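Long-range contact in transcriptional regulator, ROK family (Vibrio cholerae O1 biovar eltor, PDB 1Z05), which probably binds DNA to regulate transcription of carbohydrate-metabolism genes, as a zinc-containing ROK-family homologue of the Escherichia coli Mlc protein: residues His84-Gln89 with Pro97-Gln102. Residues are numbered along the deposited sequence; the frame is centred on the assembly and turned at random.
Sequences HETTVQ and PAVGLQ
His84 pairs with Gln102 through two backbone hydrogen bonds, His84 N to Gln102 O (2.8 Å) and Gln102 N to His84 O (2.9 Å). In the conformer modelled here the imidazole, with CG between the backbone N and the carbonyl carbon (chi1 72°), is placed so that His84 CD2 lies 3.5 Å from Gln102 O, met obliquely. Leu101 CA-H also points at His84 O, 3.3 Å from CA. Glu85 lies opposite the two residues of a beta bulge, Gly100 and Leu101, between the bridged pairs. Glu85 CB packs 3.7 Å from Leu101 CD2, the two side chains running alongside each other, while the Glu85 carboxylate reaches a salt bridge with Arg56. Thr86 and Val99 form the second hydrogen-bonded pair: Val99 N bonds to Thr86 O and Thr86 N to Val99 O, both 3.1 Å. On the His84 and Gln102 face, a water links Thr86 OG1 to Pro97 O (2.8 Å each). Thr87 then N-caps helix 88-94. This two-stranded antiparallel sheet, strands 83-86 and 99-103 joined through that helix, is consistent with the wing of a winged helix-turn-helix DNA-binding domain, as in Mlc; Leu101 and Glu85 pack on helix 67-79, and Leu101 also meets helix 56-63.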
ATOM      1  N   HIS A  84      -6.969  33.628  -6.152  0.50 37.03           N
ATOM      2  CA  HIS A  84      -7.478  34.935  -6.523  0.50 36.78           C
ATOM      3  C   HIS A  84      -8.449  34.835  -7.683  0.50 37.18           C
ATOM      4  O   HIS A  84      -8.441  33.856  -8.430  0.50 37.77           O
ATOM      5  CB  HIS A  84      -6.334  35.899  -6.846  0.50 36.12           C
ATOM      6  CG  HIS A  84      -5.639  35.610  -8.140  0.50 34.05           C
ATOM      7  ND1 HIS A  84      -5.878  36.333  -9.288  0.50 29.82           N
ATOM      8  CD2 HIS A  84      -4.707  34.684  -8.466  0.50 32.05           C
ATOM      9  CE1 HIS A  84      -5.124  35.866 -10.266  0.50 31.49           C
ATOM     10  NE2 HIS A  84      -4.398  34.870  -9.792  0.50 33.31           N
ATOM     11  N   GLU A  85      -9.280  35.862  -7.809  1.00 37.45           N
ATOM     12  CA  GLU A  85     -10.238  36.001  -8.905  1.00 37.97           C
ATOM     13  C   GLU A  85     -10.347  37.487  -9.262  1.00 37.45           C
ATOM     14  O   GLU A  85      -9.896  38.346  -8.501  1.00 38.04           O
ATOM     15  CB  GLU A  85     -11.616  35.485  -8.475  1.00 38.58           C
ATOM     16  CG  GLU A  85     -12.182  36.209  -7.251  1.00 37.99           C
ATOM     17  CD  GLU A  85     -13.592  35.770  -6.869  1.00 41.75           C
ATOM     18  OE1 GLU A  85     -14.304  35.194  -7.722  1.00 44.68           O
ATOM     19  OE2 GLU A  85     -13.983  36.014  -5.704  1.00 44.28           O
ATOM     20  N   THR A  86     -10.918  37.789 -10.425  1.00 36.63           N
ATOM     21  CA  THR A  86     -11.421  39.137 -10.687  1.00 36.37           C
ATOM     22  C   THR A  86     -12.940  39.039 -10.517  1.00 37.50           C
ATOM     23  O   THR A  86     -13.623  38.380 -11.314  1.00 37.34           O
ATOM     24  CB  THR A  86     -11.063  39.671 -12.098  1.00 37.30           C
ATOM     25  OG1 THR A  86      -9.645  39.641 -12.290  1.00 36.18           O
ATOM     26  CG2 THR A  86     -11.555  41.127 -12.287  1.00 33.20           C
ATOM     27  N   THR A  87     -13.445  39.659  -9.448  1.00 36.66           N
ATOM     28  CA  THR A  87     -14.869  39.650  -9.135  1.00 35.98           C
ATOM     29  C   THR A  87     -15.638  40.520 -10.127  1.00 35.46           C
ATOM     30  O   THR A  87     -15.047  41.337 -10.847  1.00 34.19           O
ATOM     31  CB  THR A  87     -15.158  40.156  -7.702  1.00 35.91           C
ATOM     32  OG1 THR A  87     -14.897  41.560  -7.621  1.00 36.18           O
ATOM     33  CG2 THR A  87     -14.311  39.411  -6.663  1.00 37.41           C
ATOM     34  N   VAL A  88     -16.956  40.348 -10.147  1.00 34.54           N
ATOM     35  CA  VAL A  88     -17.841  41.168 -10.980  1.00 34.30           C
ATOM     36  C   VAL A  88     -17.664  42.663 -10.668  1.00 34.49           C
ATOM     37  O   VAL A  88     -17.559  43.489 -11.578  1.00 34.31           O
ATOM     38  CB  VAL A  88     -19.328  40.713 -10.817  1.00 34.34           C
ATOM     39  CG1 VAL A  88     -20.297  41.676 -11.485  1.00 32.69           C
ATOM     40  CG2 VAL A  88     -19.508  39.299 -11.365  1.00 35.15           C
ATOM     41  N   GLN A  89     -17.619  43.002  -9.380  1.00 35.62           N
ATOM     42  CA  GLN A  89     -17.438  44.392  -8.951  1.00 37.08           C
ATOM     43  C   GLN A  89     -16.113  44.993  -9.445  1.00 37.24           C
ATOM     44  O   GLN A  89     -16.099  46.134  -9.917  1.00 37.83           O
ATOM     45  CB  GLN A  89     -17.587  44.525  -7.422  1.00 36.95           C
ATOM     46  CG  GLN A  89     -17.659  45.969  -6.932  1.00 40.23           C
ATOM     47  CD  GLN A  89     -18.367  46.135  -5.589  1.00 44.48           C
ATOM     48  OE1 GLN A  89     -18.752  45.161  -4.938  1.00 47.34           O
ATOM     49  NE2 GLN A  89     -18.538  47.384  -5.172  1.00 44.33           N
ATOM     50  N   PRO A  97     -12.282  41.894 -17.789  1.00 44.57           N
ATOM     51  CA  PRO A  97     -13.236  40.785 -17.669  1.00 43.51           C
ATOM     52  C   PRO A  97     -13.254  40.162 -16.278  1.00 41.79           C
ATOM     53  O   PRO A  97     -12.232  40.151 -15.596  1.00 42.44           O
ATOM     54  CB  PRO A  97     -12.722  39.757 -18.691  1.00 43.50           C
ATOM     55  CG  PRO A  97     -11.687  40.493 -19.527  1.00 45.35           C
ATOM     56  CD  PRO A  97     -11.113  41.512 -18.603  1.00 45.03           C
ATOM     57  N   ALA A  98     -14.415  39.661 -15.865  1.00 40.49           N
ATOM     58  CA  ALA A  98     -14.512  38.834 -14.662  1.00 40.10           C
ATOM     59  C   ALA A  98     -13.792  37.521 -14.955  1.00 40.15           C
ATOM     60  O   ALA A  98     -13.953  36.937 -16.036  1.00 39.95           O
ATOM     61  CB  ALA A  98     -15.976  38.580 -14.299  1.00 39.59           C
ATOM     62  N   VAL A  99     -12.965  37.084 -14.014  1.00 40.07           N
ATOM     63  CA  VAL A  99     -12.124  35.907 -14.214  1.00 40.74           C
ATOM     64  C   VAL A  99     -12.287  34.992 -13.016  1.00 40.23           C
ATOM     65  O   VAL A  99     -12.275  35.444 -11.869  1.00 41.28           O
ATOM     66  CB  VAL A  99     -10.618  36.275 -14.424  1.00 41.60           C
ATOM     67  CG1 VAL A  99      -9.769  35.032 -14.676  1.00 42.59           C
ATOM     68  CG2 VAL A  99     -10.441  37.231 -15.598  1.00 41.46           C
ATOM     69  N   GLY A 100     -12.454  33.704 -13.299  1.00 40.28           N
ATOM     70  CA  GLY A 100     -12.650  32.688 -12.275  1.00 40.11           C
ATOM     71  C   GLY A 100     -11.422  32.500 -11.413  1.00 38.95           C
ATOM     72  O   GLY A 100     -10.372  33.090 -11.671  1.00 39.45           O
ATOM     73  N   LEU A 101     -11.558  31.661 -10.392  1.00 39.50           N
ATOM     74  CA  LEU A 101     -10.506  31.467  -9.397  1.00 39.01           C
ATOM     75  C   LEU A 101      -9.279  30.755  -9.956  1.00 38.12           C
ATOM     76  O   LEU A 101      -9.398  29.776 -10.701  1.00 37.30           O
ATOM     77  CB  LEU A 101     -11.055  30.709  -8.181  1.00 39.44           C
ATOM     78  CG  LEU A 101     -12.111  31.463  -7.363  1.00 42.00           C
ATOM     79  CD1 LEU A 101     -13.037  30.483  -6.657  1.00 42.30           C
ATOM     80  CD2 LEU A 101     -11.471  32.416  -6.373  1.00 40.61           C
ATOM     81  N   GLN A 102      -8.105  31.279  -9.602  1.00 36.97           N
ATOM     82  CA  GLN A 102      -6.817  30.684  -9.958  1.00 36.86           C
ATOM     83  C   GLN A 102      -5.907  30.694  -8.737  1.00 37.07           C
ATOM     84  O   GLN A 102      -6.076  31.510  -7.828  1.00 35.82           O
ATOM     85  CB  GLN A 102      -6.118  31.472 -11.067  1.00 36.38           C
ATOM     86  CG  GLN A 102      -6.912  31.638 -12.354  1.00 37.09           C
ATOM     87  CD  GLN A 102      -6.139  32.451 -13.387  1.00 38.31           C
ATOM     88  OE1 GLN A 102      -6.327  33.656 -13.506  1.00 42.00           O
ATOM     89  NE2 GLN A 102      -5.252  31.793 -14.115  1.00 37.96           N
TER
HETATM   90  O   HOH W   1      -9.480  40.495 -14.989  1.00 41.97           O